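Local coordinates for protein tyrosinase (Burkholderia thailandensis, PDB 5ZRD) that uses a pair of copper ions to hydroxylate monophenols to catechols, probably oxidising these further to quinones, and makes catechol derivatives efficiently at acidic pH, at residues T92-Y97 with P314-H319; V98-E103 with E382-E387; D118-Y123 with V323-W328; V33-G38 with P110-P115. One frame throughout, in Å; residues are numbered along the deposited sequence.

Contact 1: T92-Y97 with P314-H319; sequences TWHRMY and PIFFFH. With CU (copper (II) ion), chain J.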
# COMPACT_ATOMS: atom_id res chain seq x y z
N THR A 92 34.00 6.90 -5.31
CA THR A 92 33.80 8.02 -6.18
C THR A 92 32.73 8.96 -5.61
O THR A 92 32.79 10.15 -5.81
CB THR A 92 33.37 7.54 -7.57
OG1 THR A 92 32.32 6.57 -7.49
CG2 THR A 92 34.54 6.93 -8.30
N TRP A 93 31.72 8.40 -4.98
CA TRP A 93 30.69 9.24 -4.40
C TRP A 93 31.31 10.09 -3.31
O TRP A 93 31.04 11.29 -3.27
CB TRP A 93 29.49 8.46 -3.86
CG TRP A 93 28.39 9.37 -3.41
CD1 TRP A 93 27.38 9.86 -4.19
CD2 TRP A 93 28.24 9.96 -2.11
NE1 TRP A 93 26.59 10.68 -3.44
CE2 TRP A 93 27.10 10.79 -2.18
CE3 TRP A 93 28.96 9.89 -0.91
CZ2 TRP A 93 26.66 11.54 -1.09
CZ3 TRP A 93 28.52 10.62 0.16
CH2 TRP A 93 27.38 11.43 0.07
N HIS A 94 32.09 9.45 -2.43
CA HIS A 94 32.68 10.20 -1.32
C HIS A 94 33.74 11.15 -1.86
O HIS A 94 33.93 12.18 -1.27
CB HIS A 94 33.26 9.30 -0.23
CG HIS A 94 32.18 8.62 0.52
ND1 HIS A 94 31.54 7.56 0.00
CD2 HIS A 94 31.59 8.91 1.70
CE1 HIS A 94 30.58 7.19 0.83
NE2 HIS A 94 30.61 7.99 1.90
N ARG A 95 34.38 10.83 -2.98
CA ARG A 95 35.33 11.76 -3.59
C ARG A 95 34.62 13.07 -3.91
O ARG A 95 35.14 14.14 -3.60
CB ARG A 95 35.96 11.17 -4.86
CG ARG A 95 36.86 12.12 -5.66
CD ARG A 95 37.74 11.35 -6.63
NE ARG A 95 38.87 10.74 -5.94
CZ ARG A 95 39.77 9.92 -6.48
NH1 ARG A 95 39.71 9.64 -7.77
NH2 ARG A 95 40.74 9.44 -5.72
N MET A 96 33.45 12.98 -4.51
CA MET A 96 32.74 14.14 -4.90
C MET A 96 32.18 14.84 -3.65
O MET A 96 32.13 16.10 -3.59
CB MET A 96 31.61 13.80 -5.87
CG MET A 96 32.14 13.42 -7.24
SD MET A 96 33.33 14.61 -7.90
CE MET A 96 32.33 16.10 -7.74
N TYR A 97 31.80 14.06 -2.65
CA TYR A 97 31.22 14.63 -1.43
C TYR A 97 32.24 15.56 -0.80
O TYR A 97 31.91 16.69 -0.42
CB TYR A 97 30.78 13.55 -0.44
CG TYR A 97 29.97 13.99 0.76
CD1 TYR A 97 29.24 15.17 0.79
CD2 TYR A 97 29.88 13.16 1.86
CE1 TYR A 97 28.46 15.53 1.88
CE2 TYR A 97 29.08 13.48 2.94
CZ TYR A 97 28.37 14.67 2.95
OH TYR A 97 27.62 14.97 4.04
N PRO A 314 32.14 17.29 11.82
CA PRO A 314 33.21 17.81 10.94
C PRO A 314 34.34 16.82 10.66
O PRO A 314 34.94 16.91 9.55
CB PRO A 314 33.75 19.05 11.67
CG PRO A 314 32.56 19.54 12.47
CD PRO A 314 31.84 18.28 12.88
N ILE A 315 34.62 15.90 11.61
CA ILE A 315 35.72 14.95 11.47
C ILE A 315 35.41 14.00 10.32
O ILE A 315 36.33 13.40 9.75
CB ILE A 315 36.03 14.16 12.76
CG1 ILE A 315 37.44 13.58 12.73
CG2 ILE A 315 35.06 13.03 13.01
CD1 ILE A 315 37.94 13.19 14.12
N PHE A 316 34.13 13.81 10.04
CA PHE A 316 33.76 13.00 8.86
C PHE A 316 34.59 13.40 7.63
O PHE A 316 35.07 12.54 6.93
CB PHE A 316 32.29 13.16 8.52
CG PHE A 316 31.85 12.36 7.32
CD1 PHE A 316 32.01 12.87 6.04
CD2 PHE A 316 31.24 11.12 7.48
CE1 PHE A 316 31.60 12.13 4.96
CE2 PHE A 316 30.83 10.38 6.39
CZ PHE A 316 31.02 10.88 5.13
N PHE A 317 34.82 14.67 7.41
CA PHE A 317 35.39 15.15 6.14
C PHE A 317 36.92 15.03 6.16
O PHE A 317 37.53 14.76 5.11
CB PHE A 317 34.87 16.55 5.83
CG PHE A 317 33.41 16.49 5.49
CD1 PHE A 317 32.47 16.48 6.50
CD2 PHE A 317 33.01 16.21 4.21
CE1 PHE A 317 31.13 16.31 6.21
CE2 PHE A 317 31.66 16.05 3.92
CZ PHE A 317 30.72 16.10 4.91
N PHE A 318 37.53 15.20 7.33
CA PHE A 318 38.98 15.01 7.47
C PHE A 318 39.34 13.53 7.24
O PHE A 318 40.38 13.19 6.64
CB PHE A 318 39.41 15.49 8.86
CG PHE A 318 39.34 16.99 8.97
CD1 PHE A 318 38.15 17.62 9.28
CD2 PHE A 318 40.43 17.77 8.65
CE1 PHE A 318 38.07 18.99 9.31
CE2 PHE A 318 40.35 19.16 8.72
CZ PHE A 318 39.17 19.76 9.04
N HIS A 319 38.49 12.66 7.75
CA HIS A 319 38.62 11.23 7.61
C HIS A 319 38.44 10.81 6.15
O HIS A 319 39.25 10.06 5.61
CB HIS A 319 37.57 10.54 8.48
CG HIS A 319 37.31 9.13 8.09
ND1 HIS A 319 38.28 8.15 8.16
CD2 HIS A 319 36.20 8.53 7.63
CE1 HIS A 319 37.75 7.00 7.80
NE2 HIS A 319 36.48 7.22 7.43
CU CU J . 29.31 7.57 3.59
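F317 presents its edge to the face of Y97, the central pair of an aromatic cluster completed by F316. The two ring planes stand 72° apart, and F317 CZ comes within 3.4 Å of Y97 CZ. W93 CH2 lies over the opposite face of Y97, so this ring is sandwiched between its own helix and the facing one. F316 meets Y97 obliquely, its CE1 3.5 Å from Y97 CE2, while its CD1 covers the centre of the F317 face. With CG anti to the backbone N (chi1 -170°), the Y97 ring leans out to reach both phenylalanines; its hydroxyl bonds to L53 O.

The metal contact is made by H94, whose NE2 binds copper at 2.2 Å; H57 and H85 also hold this ion. Rotation of the imidazole is fixed at its far side by a hydrogen bond from ND1 to F90 O. W93 CE3 packs over its face, and F316 CZ abuts its edge, 4.0 Å from H94 CD2.

This is the interior of the dicopper helical core characteristic of tyrosinases. The axes of the short segments 92-97 and 315-319 come within 11.1 Å; from the latter, F318 touches helix 27-41, while I315 and H319 pack on helix 274-285.

Contact 2: V98-E103 with E382-E387; sequences VYKLEE and EAYTSE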
# COMPACT_ATOMS: atom_id res chain seq x y z
N VAL A 98 33.47 15.08 -0.72
CA VAL A 98 34.51 15.85 -0.06
C VAL A 98 34.80 17.09 -0.89
O VAL A 98 35.06 18.17 -0.36
CB VAL A 98 35.80 15.04 0.12
CG1 VAL A 98 36.89 15.91 0.73
CG2 VAL A 98 35.57 13.81 0.97
N TYR A 99 34.84 16.88 -2.20
CA TYR A 99 35.17 17.95 -3.12
C TYR A 99 34.09 19.03 -3.03
O TYR A 99 34.44 20.16 -2.98
CB TYR A 99 35.22 17.41 -4.55
CG TYR A 99 35.50 18.43 -5.63
CD1 TYR A 99 36.78 18.90 -5.83
CD2 TYR A 99 34.51 18.86 -6.49
CE1 TYR A 99 37.06 19.81 -6.83
CE2 TYR A 99 34.78 19.76 -7.51
CZ TYR A 99 36.07 20.23 -7.69
OH TYR A 99 36.38 21.10 -8.67
N LYS A 100 32.82 18.63 -2.99
CA LYS A 100 31.71 19.56 -2.90
C LYS A 100 31.75 20.36 -1.59
O LYS A 100 31.47 21.59 -1.57
CB LYS A 100 30.40 18.80 -3.09
CG LYS A 100 29.98 18.60 -4.55
CD LYS A 100 29.96 19.90 -5.34
CE LYS A 100 29.47 19.75 -6.76
NZ LYS A 100 29.51 21.04 -7.50
N LEU A 101 32.14 19.74 -0.49
CA LEU A 101 32.27 20.50 0.76
C LEU A 101 33.45 21.47 0.62
O LEU A 101 33.44 22.56 1.14
CB LEU A 101 32.47 19.57 1.97
CG LEU A 101 32.79 20.32 3.26
CD1 LEU A 101 31.94 19.83 4.41
CD2 LEU A 101 34.27 20.24 3.58
N GLU A 102 34.50 21.01 -0.02
CA GLU A 102 35.63 21.87 -0.26
C GLU A 102 35.21 23.05 -1.15
O GLU A 102 35.72 24.13 -0.97
CB GLU A 102 36.74 21.05 -0.91
CG GLU A 102 38.08 21.77 -0.98
CD GLU A 102 39.13 21.00 -1.74
OE1 GLU A 102 38.81 20.53 -2.90
OE2 GLU A 102 40.27 20.89 -1.20
N GLU A 103 34.28 22.87 -2.10
CA GLU A 103 33.81 24.02 -2.94
C GLU A 103 33.13 25.06 -2.04
O GLU A 103 33.33 26.25 -2.22
CB GLU A 103 32.84 23.59 -4.05
CG GLU A 103 33.51 23.21 -5.35
CD GLU A 103 32.58 22.97 -6.54
OE1 GLU A 103 31.38 22.72 -6.31
OE2 GLU A 103 33.06 23.03 -7.69
N GLU A 382 24.29 19.67 -14.74
CA GLU A 382 24.32 18.24 -15.05
C GLU A 382 24.96 17.45 -13.89
O GLU A 382 25.94 17.89 -13.24
CB GLU A 382 25.04 18.01 -16.39
CG GLU A 382 24.11 17.91 -17.59
CD GLU A 382 24.75 17.33 -18.84
OE1 GLU A 382 24.03 17.18 -19.85
OE2 GLU A 382 25.98 17.03 -18.82
N ALA A 383 24.40 16.27 -13.64
CA ALA A 383 24.83 15.40 -12.56
C ALA A 383 26.27 14.91 -12.79
O ALA A 383 26.60 14.38 -13.84
CB ALA A 383 23.88 14.24 -12.46
N TYR A 384 27.13 15.11 -11.80
CA TYR A 384 28.42 14.40 -11.77
C TYR A 384 28.18 12.88 -11.82
O TYR A 384 27.19 12.37 -11.29
CB TYR A 384 29.20 14.73 -10.50
CG TYR A 384 30.04 15.97 -10.54
CD1 TYR A 384 31.35 15.93 -10.99
CD2 TYR A 384 29.56 17.16 -10.07
CE1 TYR A 384 32.15 17.06 -11.00
CE2 TYR A 384 30.34 18.31 -10.08
CZ TYR A 384 31.63 18.26 -10.55
OH TYR A 384 32.38 19.41 -10.53
N THR A 385 29.11 12.19 -12.50
CA THR A 385 29.27 10.74 -12.49
C THR A 385 30.70 10.40 -12.07
O THR A 385 31.55 11.26 -12.00
CB THR A 385 29.08 10.10 -13.87
OG1 THR A 385 30.20 10.50 -14.66
CG2 THR A 385 27.75 10.46 -14.53
N SER A 386 30.93 9.11 -11.87
CA SER A 386 32.23 8.60 -11.56
C SER A 386 33.21 8.94 -12.69
O SER A 386 34.40 9.10 -12.42
CB SER A 386 32.20 7.12 -11.32
OG SER A 386 31.50 6.79 -10.14
N GLU A 387 32.72 9.08 -13.93
CA GLU A 387 33.60 9.27 -15.11
C GLU A 387 34.24 10.66 -15.02
O GLU A 387 35.34 10.84 -15.48
CB GLU A 387 32.83 8.98 -16.41
CG GLU A 387 33.70 8.55 -17.58
CD GLU A 387 33.99 7.06 -17.78
OE1 GLU A 387 33.02 6.29 -17.93
OE2 GLU A 387 35.20 6.69 -17.86
O HOH W 1 31.47 21.90 -9.71
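Y384 turns its ring toward helix 90-108, where K100 CE approaches it obliquely, 3.7 Å from Y384 CE2, and a water lies at the ring edge, in plane. M96, one turn back on the helix, also packs on this ring, as does F376. Y99 meets the phenol oxygen instead: its CE2 is 3.9 Å from Y384 OH, again at a slant, the two side chains crossing at about a right angle.

K100 and Y384 arrive from opposite directions. A bend at chi2 (-53°) turns the lysine chain, and its NZ forms a salt bridge of 2.8 Å to E103 OE1, met on the syn side of the carboxylate. No direct hydrogen bond joins the segments; the water does so. It accepts from K100 NZ at 3.1 Å, donates to E103 OE2 at 2.8 Å, and bonds to Y384 OH, also at 2.8 Å.

At the end of the weakly bonded strand 383-385, T385 OG1 accepts from E387 N in an ST turn. The ammonium also binds K377 O, so carboxylate, water and carbonyl probably disperse its charge. Between 98-103 and 382-387 the polar link runs through one water, while apolar contact rests largely on the tyrosine ring.

Contact 3: D118-Y123 with V323-W328; sequences DETDEY and VDRMFW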
# COMPACT_ATOMS: atom_id res chain seq x y z
N ASP A 118 45.75 12.26 8.39
CA ASP A 118 46.59 11.13 8.08
C ASP A 118 46.54 10.10 9.21
O ASP A 118 47.34 10.16 10.14
CB ASP A 118 48.03 11.57 7.79
CG ASP A 118 48.84 10.45 7.12
OD1 ASP A 118 48.44 9.25 7.19
OD2 ASP A 118 49.89 10.78 6.55
N GLU A 119 45.65 9.12 9.03
CA GLU A 119 45.22 8.19 10.10
C GLU A 119 46.30 7.16 10.43
O GLU A 119 46.25 6.52 11.51
CB GLU A 119 43.95 7.43 9.66
CG GLU A 119 42.72 8.31 9.59
CD GLU A 119 41.61 7.86 8.64
OE1 GLU A 119 40.50 8.36 8.82
OE2 GLU A 119 41.86 7.03 7.73
N THR A 120 47.21 6.94 9.49
CA THR A 120 48.24 5.90 9.59
C THR A 120 49.65 6.50 9.63
O THR A 120 50.61 5.78 9.48
CB THR A 120 48.12 4.91 8.43
OG1 THR A 120 48.10 5.64 7.20
CG2 THR A 120 46.86 4.08 8.50
N ASP A 121 49.79 7.80 9.81
CA ASP A 121 51.10 8.40 10.05
C ASP A 121 51.55 8.09 11.48
O ASP A 121 50.79 7.54 12.28
CB ASP A 121 51.07 9.94 9.83
CG ASP A 121 50.38 10.72 10.98
OD1 ASP A 121 49.88 10.10 11.96
OD2 ASP A 121 50.36 11.96 10.92
N GLU A 122 52.78 8.48 11.77
CA GLU A 122 53.48 8.21 13.02
C GLU A 122 52.76 8.91 14.18
O GLU A 122 52.60 8.33 15.27
CB GLU A 122 54.97 8.63 12.90
CG GLU A 122 55.93 7.89 13.84
CD GLU A 122 55.95 6.36 13.75
OE1 GLU A 122 56.25 5.72 14.79
OE2 GLU A 122 55.65 5.78 12.65
N TYR A 123 52.31 10.15 13.95
CA TYR A 123 51.63 10.90 15.01
C TYR A 123 50.39 10.13 15.48
O TYR A 123 50.23 9.84 16.69
CB TYR A 123 51.28 12.34 14.61
CG TYR A 123 50.62 13.07 15.75
CD1 TYR A 123 51.37 13.63 16.76
CD2 TYR A 123 49.24 13.07 15.90
CE1 TYR A 123 50.77 14.21 17.88
CE2 TYR A 123 48.62 13.67 16.99
CZ TYR A 123 49.39 14.23 18.00
OH TYR A 123 48.83 14.83 19.08
N VAL A 323 40.52 8.88 3.22
CA VAL A 323 40.07 7.73 2.49
C VAL A 323 40.24 8.00 0.99
O VAL A 323 40.53 7.10 0.19
CB VAL A 323 38.61 7.41 2.86
CG1 VAL A 323 38.00 6.33 1.99
CG2 VAL A 323 38.52 7.02 4.32
N ASP A 324 40.04 9.25 0.61
CA ASP A 324 40.14 9.64 -0.80
C ASP A 324 41.59 9.62 -1.22
O ASP A 324 41.90 9.23 -2.32
CB ASP A 324 39.58 11.05 -1.01
CG ASP A 324 39.36 11.37 -2.47
OD1 ASP A 324 38.64 10.58 -3.12
OD2 ASP A 324 39.88 12.44 -2.93
N ARG A 325 42.48 10.02 -0.32
CA ARG A 325 43.91 9.94 -0.58
C ARG A 325 44.35 8.48 -0.79
O ARG A 325 45.16 8.17 -1.69
CB ARG A 325 44.66 10.57 0.58
CG ARG A 325 46.15 10.71 0.37
CD ARG A 325 46.81 11.24 1.63
NE ARG A 325 46.78 10.33 2.76
CZ ARG A 325 47.68 9.39 3.00
NH1 ARG A 325 48.72 9.29 2.19
NH2 ARG A 325 47.57 8.58 4.06
N MET A 326 43.80 7.58 0.02
CA MET A 326 44.12 6.13 -0.12
C MET A 326 43.59 5.64 -1.47
O MET A 326 44.26 4.90 -2.17
CB MET A 326 43.51 5.32 1.03
CG MET A 326 44.15 5.60 2.38
SD MET A 326 45.78 4.80 2.54
CE MET A 326 46.86 6.12 2.04
N PHE A 327 42.40 6.05 -1.84
CA PHE A 327 41.85 5.74 -3.16
C PHE A 327 42.82 6.24 -4.24
O PHE A 327 43.08 5.53 -5.21
CB PHE A 327 40.46 6.36 -3.28
CG PHE A 327 39.77 6.22 -4.60
CD1 PHE A 327 40.15 5.27 -5.53
CD2 PHE A 327 38.73 7.07 -4.92
CE1 PHE A 327 39.48 5.15 -6.75
CE2 PHE A 327 38.04 6.94 -6.13
CZ PHE A 327 38.41 5.96 -7.02
N TRP A 328 43.39 7.42 -4.07
CA TRP A 328 44.29 8.02 -5.07
C TRP A 328 45.64 7.28 -5.10
O TRP A 328 46.20 7.04 -6.18
CB TRP A 328 44.46 9.53 -4.81
CG TRP A 328 45.40 10.21 -5.76
CD1 TRP A 328 46.61 10.76 -5.46
CD2 TRP A 328 45.22 10.37 -7.18
NE1 TRP A 328 47.20 11.24 -6.59
CE2 TRP A 328 46.37 11.04 -7.66
CE3 TRP A 328 44.24 10.01 -8.09
CZ2 TRP A 328 46.54 11.38 -8.99
CZ3 TRP A 328 44.40 10.35 -9.42
CH2 TRP A 328 45.53 11.04 -9.86
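R325 pairs with D118 where helix 315-334, part of the dicopper helical core of tyrosinases, passes the type I turn D118-D121 that leads into helix 122-127. Along the helix, V323 comes first and packs against Y241, while D324 turns away, its OD2 hydrogen-bonded to Y400 OH.

R325 carries the contact. Its chain runs extended as far as a bend at chi3 (67°), which places NH2 3.3 Å from D118 OD1. This is a salt bridge of charges alone: the oxygen stands well out of the guanidinium plane, no N-H points at it, and the carboxylate and guanidinium planes are 49° apart. D118 OD2 hangs over the rim of one face, 4.0 Å above the guanidinium plane. Among its N-H groups, NE bonds to N322 OD1 and NH1 to S404 O. Both partners reach the turn as well, N322 through E119 OE2 and S404 OG through D118 OD1 and T120 OG1, and so probably help to position both sides.

M326, next in sequence, places CE beneath the opposite face of the guanidinium, again toward the rim. F327 and W328 pack on helix 90-108. Within the turn itself, a weak bond of 3.5 Å runs from T120 N to D118 OD1, with an N-H...O angle of 147°.

Contact 4: V33-G38 with P110-P115; sequences VRAWVG and PGVSMP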
# COMPACT_ATOMS: atom_id res chain seq x y z
N VAL A 33 40.17 27.01 9.39
CA VAL A 33 39.22 27.27 10.48
C VAL A 33 38.23 28.36 10.05
O VAL A 33 37.02 28.19 10.22
CB VAL A 33 39.93 27.60 11.81
CG1 VAL A 33 38.96 28.19 12.82
CG2 VAL A 33 40.61 26.38 12.41
N ARG A 34 38.74 29.44 9.46
CA ARG A 34 37.88 30.55 9.08
C ARG A 34 36.83 30.07 8.08
O ARG A 34 35.71 30.51 8.15
CB ARG A 34 38.68 31.72 8.50
CG ARG A 34 37.83 32.85 7.92
CD ARG A 34 38.65 33.99 7.31
NE ARG A 34 39.30 34.76 8.36
CZ ARG A 34 40.60 34.72 8.66
NH1 ARG A 34 41.03 35.44 9.68
NH2 ARG A 34 41.45 33.99 7.94
N ALA A 35 37.21 29.18 7.16
CA ALA A 35 36.28 28.63 6.14
C ALA A 35 35.21 27.76 6.81
O ALA A 35 34.03 27.77 6.41
CB ALA A 35 37.06 27.82 5.13
N TRP A 36 35.62 26.98 7.80
CA TRP A 36 34.71 26.09 8.48
C TRP A 36 33.73 26.93 9.33
O TRP A 36 32.51 26.64 9.38
CB TRP A 36 35.48 25.07 9.32
CG TRP A 36 35.80 23.81 8.59
CD1 TRP A 36 36.93 23.49 7.90
CD2 TRP A 36 34.94 22.67 8.50
NE1 TRP A 36 36.83 22.23 7.38
CE2 TRP A 36 35.61 21.71 7.71
CE3 TRP A 36 33.66 22.39 8.98
CZ2 TRP A 36 35.06 20.48 7.43
CZ3 TRP A 36 33.11 21.17 8.70
CH2 TRP A 36 33.80 20.23 7.94
N VAL A 37 34.24 27.98 9.99
CA VAL A 37 33.33 28.91 10.69
C VAL A 37 32.30 29.45 9.69
O VAL A 37 31.08 29.38 9.90
CB VAL A 37 34.10 30.04 11.40
CG1 VAL A 37 33.15 31.07 11.99
CG2 VAL A 37 35.03 29.50 12.48
N GLY A 38 32.77 29.89 8.54
CA GLY A 38 31.86 30.46 7.55
C GLY A 38 30.79 29.50 7.05
O GLY A 38 29.62 29.88 6.95
N PRO A 110 38.67 31.87 -0.56
CA PRO A 110 39.03 31.39 -1.91
C PRO A 110 40.33 30.58 -1.98
O PRO A 110 41.32 30.87 -1.24
CB PRO A 110 39.07 32.68 -2.76
CG PRO A 110 37.93 33.49 -2.14
CD PRO A 110 38.19 33.28 -0.66
N GLY A 111 40.30 29.52 -2.83
CA GLY A 111 41.46 28.62 -3.01
C GLY A 111 41.87 27.89 -1.73
O GLY A 111 43.00 27.38 -1.64
N VAL A 112 41.02 27.79 -0.71
CA VAL A 112 41.42 26.96 0.45
C VAL A 112 41.25 25.48 0.03
O VAL A 112 40.42 25.16 -0.86
CB VAL A 112 40.63 27.28 1.74
CG1 VAL A 112 39.23 26.73 1.70
CG2 VAL A 112 41.33 26.75 2.99
N SER A 113 42.05 24.63 0.65
CA SER A 113 42.06 23.17 0.43
C SER A 113 41.68 22.41 1.71
O SER A 113 42.15 22.71 2.84
CB SER A 113 43.41 22.69 -0.08
OG SER A 113 43.64 23.19 -1.40
N MET A 114 40.87 21.38 1.50
CA MET A 114 40.47 20.51 2.57
C MET A 114 41.62 19.55 2.86
O MET A 114 41.99 18.77 2.00
CB MET A 114 39.22 19.73 2.16
CG MET A 114 38.70 18.79 3.24
SD MET A 114 38.13 19.66 4.72
CE MET A 114 38.56 18.44 5.96
N PRO A 115 42.20 19.61 4.06
CA PRO A 115 43.29 18.70 4.34
C PRO A 115 42.76 17.34 4.77
O PRO A 115 41.54 17.17 4.90
CB PRO A 115 44.04 19.33 5.53
CG PRO A 115 42.98 20.11 6.25
CD PRO A 115 41.94 20.49 5.21
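M114 starts out with CG opposite the backbone N, then folds at chi2 (65°) and again at chi3, which swings SD to the indole of W36. W36, with chi1 at -91°, turns the NE1 edge of its indole toward M114. The result is a Met-aromatic contact of the edge kind: SD lies 5.0 Å from the centroid of the five-membered W36 ring and 82° off its normal, close to the ring plane. The nearest ring atom is W36 NE1, 3.9 Å from M114 SD, with W36 CZ2 at 4.2 Å from the same sulfur.

A second, apolar touch lies one residue back on the helix, where A35 CB meets V112 CG1 at 4.2 Å. Here the CA atoms of A35 and V112 are 7.8 Å apart, the nearest pair between the segments. L105 packs on A35, W36 and V112 together.

The contact joins helix 27-41 to the loop that follows helix 90-108, and that helix also holds the loop backbone: E102 OE2 accepts from M114 N, and Q106 NE2 donates to V112 O. W36 is further enclosed by F50, edge-to-face, and by F318, whose ring is tilted modestly against it. One polar atom remains unsatisfied in this apolar setting: W36 NE1, buried beside the sulfur, has no hydrogen-bond partner in the model.

In the fold
Contact 1 lies at the active site: H94 binds copper, and both H94 and F316 line the pocket of the bound oxygen atom. The others lie further out, the side chains of K100 in contact 2, R325 in contact 3 and M114 in contact 4 each about 13 Å from a copper, nearest atoms. Contacts 1 and 2 share helix 90-108 and meet at T92 OG1 and S386 OG, 2.8 Å apart. Contacts 1 and 3 share helix 315-334 and are tied by the salt bridge of R95 NE to D324 OD1, 2.8 Å. F318 CD2 packs 3.3 Å from M114 CE, linking contacts 1 and 4. Contacts 2 and 3 do not touch.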